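Local coordinates for tailspike protein (PDB 3RIQ), which probably recognises Salmonella lipopolysaccharide as the phage's receptor and cleaves its O-antigen chains as an endorhamnosidase, at residues V94-F97 against N102-T105; K120-K123 against N127-D130; S442-P445 against G449-N452; K474-Q479 against V484-L489. One frame throughout, in Å; residues are numbered along the deposited sequence.

Interaction 1: residues V94-F97 against N102-T105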
# COMPACT_ATOMS: atom_id res chain seq x y z
N VAL A 94 -16.49 -12.90 -29.00
CA VAL A 94 -16.65 -11.42 -29.17
C VAL A 94 -15.39 -10.70 -28.67
O VAL A 94 -14.85 -11.08 -27.62
CB VAL A 94 -17.96 -10.90 -28.48
CG1 VAL A 94 -17.97 -11.12 -26.94
CG2 VAL A 94 -18.17 -9.41 -28.78
N TYR A 95 -14.87 -9.75 -29.45
CA TYR A 95 -13.66 -9.03 -29.11
C TYR A 95 -13.97 -7.55 -29.05
O TYR A 95 -14.20 -6.90 -30.08
CB TYR A 95 -12.56 -9.32 -30.13
CG TYR A 95 -11.22 -8.71 -29.73
CD1 TYR A 95 -10.59 -9.11 -28.55
CD2 TYR A 95 -10.59 -7.77 -30.53
CE1 TYR A 95 -9.38 -8.55 -28.17
CE2 TYR A 95 -9.34 -7.21 -30.16
CZ TYR A 95 -8.75 -7.61 -28.96
OH TYR A 95 -7.55 -7.10 -28.57
N ARG A 96 -14.00 -7.00 -27.83
CA ARG A 96 -14.58 -5.65 -27.64
C ARG A 96 -13.56 -4.50 -27.70
O ARG A 96 -13.80 -3.44 -27.11
CB ARG A 96 -15.31 -5.60 -26.28
CG ARG A 96 -16.58 -6.48 -26.21
CD ARG A 96 -17.27 -6.37 -24.87
NE ARG A 96 -18.57 -7.07 -24.85
CZ ARG A 96 -19.69 -6.61 -25.40
NH1 ARG A 96 -19.72 -5.42 -26.02
NH2 ARG A 96 -20.81 -7.32 -25.34
N PHE A 97 -12.44 -4.71 -28.39
CA PHE A 97 -11.33 -3.74 -28.38
C PHE A 97 -10.83 -3.43 -29.78
O PHE A 97 -10.88 -4.25 -30.69
CB PHE A 97 -10.19 -4.22 -27.45
CG PHE A 97 -10.69 -4.53 -26.07
CD1 PHE A 97 -10.81 -3.51 -25.11
CD2 PHE A 97 -11.16 -5.82 -25.76
CE1 PHE A 97 -11.36 -3.76 -23.85
CE2 PHE A 97 -11.70 -6.09 -24.52
CZ PHE A 97 -11.81 -5.05 -23.55
N ASN A 102 -8.45 0.06 -27.05
CA ASN A 102 -9.59 0.79 -26.43
C ASN A 102 -10.93 0.11 -26.69
O ASN A 102 -11.10 -0.62 -27.68
CB ASN A 102 -9.67 2.23 -26.96
CG ASN A 102 -8.54 3.10 -26.45
OD1 ASN A 102 -7.91 3.85 -27.21
ND2 ASN A 102 -8.28 3.02 -25.15
N TRP A 103 -11.90 0.35 -25.80
CA TRP A 103 -13.24 -0.23 -25.96
C TRP A 103 -13.86 0.15 -27.30
O TRP A 103 -13.77 1.33 -27.73
CB TRP A 103 -14.18 0.24 -24.86
CG TRP A 103 -13.89 -0.33 -23.50
CD1 TRP A 103 -13.23 0.30 -22.46
CD2 TRP A 103 -14.23 -1.64 -23.03
NE1 TRP A 103 -13.17 -0.54 -21.36
CE2 TRP A 103 -13.76 -1.74 -21.68
CE3 TRP A 103 -14.88 -2.74 -23.60
CZ2 TRP A 103 -13.92 -2.91 -20.90
CZ3 TRP A 103 -15.05 -3.89 -22.82
CH2 TRP A 103 -14.58 -3.96 -21.49
N VAL A 104 -14.51 -0.84 -27.90
CA VAL A 104 -15.41 -0.65 -29.04
C VAL A 104 -16.83 -0.89 -28.51
O VAL A 104 -17.11 -1.94 -27.93
CB VAL A 104 -15.12 -1.66 -30.18
CG1 VAL A 104 -16.20 -1.56 -31.30
CG2 VAL A 104 -13.70 -1.43 -30.75
N THR A 105 -17.71 0.10 -28.68
CA THR A 105 -19.06 -0.04 -28.11
C THR A 105 -20.20 0.04 -29.12
O THR A 105 -21.32 -0.35 -28.81
CB THR A 105 -19.32 1.00 -26.99
OG1 THR A 105 -19.26 2.31 -27.56
CG2 THR A 105 -18.31 0.89 -25.84
O HOH W 1 -18.00 -3.07 -25.64

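Interaction 2: residues K120-K123 against N127-D130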
# COMPACT_ATOMS: atom_id res chain seq x y z
N LYS A 120 -8.10 -14.91 -27.94
CA LYS A 120 -8.63 -13.70 -27.27
C LYS A 120 -10.13 -13.59 -27.53
O LYS A 120 -10.70 -14.31 -28.39
CB LYS A 120 -7.90 -12.42 -27.76
CG LYS A 120 -8.19 -12.06 -29.19
CD LYS A 120 -7.17 -11.04 -29.69
CE LYS A 120 -7.64 -10.40 -30.98
NZ LYS A 120 -6.49 -9.68 -31.65
N GLY A 121 -10.77 -12.65 -26.84
CA GLY A 121 -12.23 -12.56 -26.83
C GLY A 121 -12.83 -13.66 -25.97
O GLY A 121 -12.13 -14.56 -25.53
N TYR A 122 -14.12 -13.56 -25.73
CA TYR A 122 -14.86 -14.60 -24.97
C TYR A 122 -16.15 -14.96 -25.70
O TYR A 122 -16.62 -14.21 -26.56
CB TYR A 122 -15.13 -14.13 -23.52
CG TYR A 122 -16.02 -12.91 -23.44
CD1 TYR A 122 -17.41 -13.04 -23.47
CD2 TYR A 122 -15.46 -11.62 -23.32
CE1 TYR A 122 -18.26 -11.91 -23.39
CE2 TYR A 122 -16.29 -10.48 -23.27
CZ TYR A 122 -17.69 -10.64 -23.31
OH TYR A 122 -18.49 -9.52 -23.24
N LYS A 123 -16.73 -16.10 -25.34
CA LYS A 123 -17.96 -16.54 -26.01
C LYS A 123 -19.15 -15.62 -25.69
O LYS A 123 -19.44 -15.33 -24.54
CB LYS A 123 -18.32 -18.00 -25.68
CG LYS A 123 -18.43 -18.32 -24.21
CD LYS A 123 -19.63 -19.24 -23.92
CE LYS A 123 -19.49 -19.80 -22.53
NZ LYS A 123 -20.63 -20.74 -22.18
N ASN A 127 -25.30 -11.87 -20.86
CA ASN A 127 -24.88 -10.62 -20.27
C ASN A 127 -24.41 -9.61 -21.34
O ASN A 127 -24.10 -8.45 -21.01
CB ASN A 127 -23.76 -10.90 -19.24
CG ASN A 127 -24.27 -11.63 -18.00
OD1 ASN A 127 -25.45 -11.53 -17.61
ND2 ASN A 127 -23.36 -12.36 -17.34
N ASP A 128 -24.33 -10.07 -22.59
CA ASP A 128 -23.92 -9.22 -23.72
C ASP A 128 -25.15 -8.60 -24.36
O ASP A 128 -25.53 -8.92 -25.50
CB ASP A 128 -23.09 -9.98 -24.77
CG ASP A 128 -21.78 -10.50 -24.20
OD1 ASP A 128 -21.04 -9.74 -23.53
OD2 ASP A 128 -21.49 -11.70 -24.40
N HIS A 129 -25.74 -7.68 -23.60
CA HIS A 129 -27.05 -7.11 -23.93
C HIS A 129 -27.06 -6.41 -25.29
O HIS A 129 -28.09 -6.39 -25.95
CB HIS A 129 -27.51 -6.16 -22.81
CG HIS A 129 -27.57 -6.81 -21.46
ND1 HIS A 129 -28.28 -7.97 -21.22
CD2 HIS A 129 -27.03 -6.45 -20.27
CE1 HIS A 129 -28.16 -8.31 -19.94
NE2 HIS A 129 -27.40 -7.40 -19.35
N ASP A 130 -25.91 -5.87 -25.70
CA ASP A 130 -25.80 -5.15 -26.97
C ASP A 130 -25.91 -6.02 -28.25
O ASP A 130 -26.35 -5.53 -29.29
CB ASP A 130 -24.52 -4.27 -27.01
CG ASP A 130 -23.22 -5.09 -26.89
OD1 ASP A 130 -23.28 -6.26 -26.48
OD2 ASP A 130 -22.14 -4.54 -27.21

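Interaction 3: residues S442-P445 against G449-N452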
# COMPACT_ATOMS: atom_id res chain seq x y z
N SER A 442 -12.95 29.64 1.92
CA SER A 442 -14.40 29.69 2.03
C SER A 442 -14.85 28.70 3.09
O SER A 442 -14.27 27.59 3.18
CB SER A 442 -15.08 29.36 0.71
OG SER A 442 -14.58 30.16 -0.35
N MET A 443 -15.86 29.08 3.88
CA MET A 443 -16.40 28.19 4.92
C MET A 443 -17.90 28.09 4.73
O MET A 443 -18.59 29.11 4.65
CB MET A 443 -16.05 28.67 6.33
CG MET A 443 -14.54 28.92 6.48
SD MET A 443 -13.95 29.81 7.95
CE MET A 443 -14.97 29.16 9.14
N ARG A 444 -18.37 26.84 4.60
CA ARG A 444 -19.81 26.55 4.33
C ARG A 444 -20.39 25.64 5.43
O ARG A 444 -20.58 24.43 5.23
CB ARG A 444 -20.00 25.95 2.91
CG ARG A 444 -21.49 25.84 2.44
CD ARG A 444 -21.61 25.40 0.97
NE ARG A 444 -21.06 24.05 0.79
CZ ARG A 444 -21.73 22.92 1.04
NH1 ARG A 444 -23.03 22.97 1.40
NH2 ARG A 444 -21.10 21.75 0.94
N PRO A 445 -20.65 26.23 6.62
CA PRO A 445 -21.46 25.52 7.64
C PRO A 445 -22.91 25.35 7.19
O PRO A 445 -23.30 25.83 6.11
CB PRO A 445 -21.38 26.42 8.85
CG PRO A 445 -21.20 27.82 8.29
CD PRO A 445 -20.33 27.62 7.03
N GLY A 449 -27.96 22.34 4.00
CA GLY A 449 -29.02 23.27 3.57
C GLY A 449 -28.52 24.57 2.99
O GLY A 449 -29.30 25.54 2.89
N THR A 450 -27.24 24.64 2.63
CA THR A 450 -26.72 25.84 1.98
C THR A 450 -26.05 25.50 0.65
O THR A 450 -25.52 24.38 0.48
CB THR A 450 -25.69 26.61 2.90
OG1 THR A 450 -24.58 25.76 3.22
CG2 THR A 450 -26.35 27.09 4.19
N ILE A 451 -26.07 26.44 -0.28
CA ILE A 451 -25.32 26.38 -1.53
C ILE A 451 -24.05 27.24 -1.41
O ILE A 451 -22.98 26.85 -1.87
CB ILE A 451 -26.18 26.94 -2.74
CG1 ILE A 451 -27.42 26.07 -2.99
CG2 ILE A 451 -25.34 27.08 -4.01
CD1 ILE A 451 -27.13 24.61 -3.13
N ASN A 452 -24.19 28.43 -0.82
CA ASN A 452 -23.12 29.42 -0.75
C ASN A 452 -22.43 29.45 0.61
O ASN A 452 -23.04 29.11 1.63
CB ASN A 452 -23.69 30.83 -1.05
CG ASN A 452 -24.38 30.90 -2.39
OD1 ASN A 452 -25.61 31.14 -2.47
ND2 ASN A 452 -23.62 30.66 -3.46
O HOH W 2 -22.77 28.35 4.56

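Interaction 4: residues K474-Q479 against V484-L489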
# COMPACT_ATOMS: atom_id res chain seq x y z
N LYS A 474 -9.75 40.83 1.46
CA LYS A 474 -11.19 41.02 1.60
C LYS A 474 -11.75 39.96 2.52
O LYS A 474 -11.24 38.82 2.55
CB LYS A 474 -11.91 40.91 0.25
CG LYS A 474 -11.31 41.73 -0.85
CD LYS A 474 -11.92 41.33 -2.19
CE LYS A 474 -11.26 42.10 -3.30
NZ LYS A 474 -11.77 41.74 -4.66
N LEU A 475 -12.81 40.30 3.24
CA LEU A 475 -13.51 39.34 4.10
C LEU A 475 -14.98 39.70 4.13
O LEU A 475 -15.31 40.88 4.37
CB LEU A 475 -12.93 39.34 5.53
CG LEU A 475 -13.59 38.45 6.59
CD1 LEU A 475 -13.54 36.96 6.18
CD2 LEU A 475 -12.98 38.67 8.01
N SER A 476 -15.87 38.74 3.86
CA SER A 476 -17.31 39.08 3.75
C SER A 476 -18.21 37.98 4.30
O SER A 476 -17.85 36.78 4.29
CB SER A 476 -17.72 39.39 2.29
OG SER A 476 -17.58 38.19 1.49
N ALA A 477 -19.35 38.41 4.81
CA ALA A 477 -20.46 37.54 5.21
C ALA A 477 -21.46 37.42 4.05
O ALA A 477 -21.16 37.81 2.92
CB ALA A 477 -21.17 38.11 6.47
N ILE A 478 -22.64 36.86 4.33
CA ILE A 478 -23.67 36.69 3.31
C ILE A 478 -25.03 37.08 3.94
O ILE A 478 -25.24 36.92 5.15
CB ILE A 478 -23.66 35.21 2.74
CG1 ILE A 478 -24.43 35.12 1.40
CG2 ILE A 478 -24.15 34.18 3.78
CD1 ILE A 478 -24.18 33.80 0.59
N GLN A 479 -25.93 37.57 3.09
CA GLN A 479 -27.30 37.93 3.50
C GLN A 479 -28.23 37.82 2.29
O GLN A 479 -27.92 38.36 1.23
CB GLN A 479 -27.33 39.38 4.05
CG GLN A 479 -28.68 39.80 4.63
CD GLN A 479 -29.04 39.06 5.90
OE1 GLN A 479 -28.19 38.85 6.76
NE2 GLN A 479 -30.32 38.66 6.02
N VAL A 484 -22.10 40.26 1.63
CA VAL A 484 -22.35 41.56 2.27
C VAL A 484 -21.32 41.84 3.37
O VAL A 484 -20.57 40.96 3.77
CB VAL A 484 -23.76 41.63 2.95
CG1 VAL A 484 -24.90 41.49 1.95
CG2 VAL A 484 -23.88 40.63 4.07
N GLY A 485 -21.33 43.06 3.89
CA GLY A 485 -20.50 43.39 5.05
C GLY A 485 -19.02 43.21 4.79
O GLY A 485 -18.31 42.65 5.62
N GLU A 486 -18.55 43.64 3.63
CA GLU A 486 -17.21 43.29 3.21
C GLU A 486 -16.20 44.28 3.72
O GLU A 486 -16.28 45.48 3.41
CB GLU A 486 -17.12 43.19 1.68
CG GLU A 486 -15.72 42.82 1.18
CD GLU A 486 -15.75 42.19 -0.20
OE1 GLU A 486 -16.63 41.34 -0.44
OE2 GLU A 486 -14.89 42.55 -1.04
N LEU A 487 -15.27 43.79 4.54
CA LEU A 487 -14.11 44.61 4.84
C LEU A 487 -13.07 44.40 3.78
O LEU A 487 -12.94 43.28 3.24
CB LEU A 487 -13.57 44.33 6.23
CG LEU A 487 -12.59 43.24 6.56
CD1 LEU A 487 -11.19 43.47 6.00
CD2 LEU A 487 -12.50 43.05 8.07
N GLN A 488 -12.31 45.45 3.49
CA GLN A 488 -11.16 45.30 2.61
C GLN A 488 -9.95 45.99 3.21
O GLN A 488 -10.09 46.93 4.01
CB GLN A 488 -11.44 45.89 1.22
CG GLN A 488 -12.76 45.39 0.58
CD GLN A 488 -12.92 45.84 -0.86
OE1 GLN A 488 -12.37 46.86 -1.28
NE2 GLN A 488 -13.62 45.03 -1.65
N LEU A 489 -8.76 45.52 2.83
CA LEU A 489 -7.50 46.19 3.19
C LEU A 489 -6.70 46.49 1.93
O LEU A 489 -6.55 45.61 1.06
CB LEU A 489 -6.64 45.35 4.13
CG LEU A 489 -7.17 44.96 5.52
CD1 LEU A 489 -7.32 46.15 6.46
CD2 LEU A 489 -8.46 44.23 5.40
O HOH W 3 -16.08 38.70 -0.65

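Interaction 1: residues V94-F97 against N102-T105
F97 and W103 lie side by side and point the same way, the phenyl ring reaching the indole from over one face. F97 CE1 sits above the centre of the indole, and the closest pair is F97 CZ to W103 CZ3 at 3.5 Å. The two rings are inclined by 41°, neither parallel nor perpendicular, with the centres of the phenyl and the six-membered indole ring 4.5 Å apart. R96 meets the same indole differently: its CD lies at the ring edge, in plane, 3.9 Å from W103 CZ3, while its CB covers one face of the F97 ring toward the rim. F97 and W103 form a single backbone bridge, with the flanking bond from V104 N to R96 O (2.8 Å, 168°). CA-H...O contacts accompany it, W103 CA to R96 O and, closer, F97 CA to N102 O at 3.2 Å. V104 turns its CG2 onto the carbonyl carbon of F97 (3.6 Å). A water carries the link further, accepting from R96 NH1 and donating to V104 O. Around this, W103 NE1 is hydrogen-bonded to D319 O, which ties down the pyrrole side of the indole, and R242 forms a cation-pi contact with F97. Extended from CG to NE, the R96 chain delivers its guanidinium to a salt bridge with D130. The contact thus divides the arginine's chemistry: its aliphatic part packs against two aromatic rings within the loop between strand 92-93 and helix 107-112, while its charged end joins that loop to the following one, after strand 115-116, whose carboxylates probably balance its charge.

Interaction 2: residues K120-K123 against N127-D130
Y122 OH donates to D128 OD1 over 2.6 Å, and R96 converges on the same pair: its NE donates to the phenol oxygen and its NH2 forms a salt bridge with D128 OD1. The carboxylate oxygen is therefore gripped twice, by a hydroxyl and by a guanidinium nitrogen. The phenol reaches OD1 on its syn side, 24° out of the carboxylate plane. Phenol ring and carboxylate approach from opposite directions with their planes 30° apart, and the acid comes in at the ring edge, where D128 OD2 lies 3.4 Å from Y122 CE1. The tyrosine ring is carried across the gap by a first torsion that sets CG between the backbone N and the carbonyl carbon (chi1 63°). The contact is made by side chains alone at its core, the tyrosine spanning most of the distance; the nearest alpha carbons, K123 CA and D128 CA, are 9.7 Å apart. D128 stands at the centre of an inverse gamma turn, and its OD2 accepts from N125 N in the short connection between the segments, so both carboxylate oxygens are engaged. The side chain of K123 leaves the contact and forms a salt bridge with E188. With D130 as the second acid on R96, the phenol, two carboxylates and one guanidinium form a compact network of charged and polar groups in a largely buried place. R96 probably stabilises D128 as its anion, and the phenol, accepting from the guanidinium while donating to the acid, is held in a fixed orientation.

Interaction 3: residues S442-P445 against G449-N452
This is a polar turn contact at the end of strand 438-444, where the chain leaves the first strand of an antiparallel sheet and folds back before strand 455-461. R444 carries most of it. With CG anti to the backbone N (chi1 -170°) and a bend at chi3, its chain slides past T450 in the opposite direction, CG lying 3.2 Å from T450 OG1 and CD 3.5 Å from I451 O. In the guanidinium, NH1 is hydrogen-bonded chiefly to M447 O within the turn, and gives only a weak, bent bond to T450 O (3.0 Å, 125°). T450 OG1 is hydrogen-bonded to A446 O and also stands 3.2 Å from P445 O. A water bridges the base of the turn by donating to both P445 O and N452 O, each at 3.0 Å. The backbone nitrogens of I451 and N452 are hydrogen-bonded to E469 of the second subunit. S442, M443 and R444 also pair in parallel with a strand of that chain. Side-chain and water links thus close the strand-to-strand connection of an antiparallel sheet that continues across a subunit interface in the trimeric tailspike.

Interaction 4: residues K474-Q479 against V484-L489
Strands 474-479 and 486-489 run antiparallel at 179°, their axes 4.6 Å apart, as neighbouring arms of a beta hairpin. L475 and L487 form a hydrogen-bonded pair, L475 N to L487 O at 3.0 Å and L487 N to L475 O at 2.9 Å. Farther toward the turn, A477 pairs with V484; the bond from V484 N is nearly straight (167°), whereas that from A477 N is weak. Between these pairs the register slips by one, a beta bulge with G485 and E486 opposite S476; the chain turns a corner at G485, which has positive phi. L475 CB and L487 CG meet on the sheet face that also carries A477 and V484, and V484 CG2 reaches Q479 CB at 3.7 Å. K474 and Q488 share the other face, lying side by side. The E486 carboxylate comes across K474, its OE2 3.4 Å from K474 CD, whereas K474 NZ lies farther off and has a weak, long ion pair with D460. Q488 NE2 donates to E486 OE2 and also to E512 of the third subunit. S476 OG is hydrogen-bonded to R483; a water 2.7 Å from S476 OG donates a hydrogen bond to E486 OE1.

How the interactions relate
From the N terminus, interaction 1 closes a short loop between strand 92-93 and helix 107-112, and interaction 2 closes another after strand 115-116. The four contacts follow in series, none nested or crossed, yet the first two touch: V94 N and Y122 O, 2.8 Å apart, form a probable hydrogen bond, and K120 packs on Y95. Together they bind parts of an excursion lying beside the parallel beta-helix. About 44 Å from interaction 1, centre to centre, interaction 3 closes a turn in the antiparallel sheet beyond that helix, and interaction 4 joins two later strands of the same sheet. N452 CB packs on I478 CD1, connecting 3 with 4, and both contacts reach the second subunit.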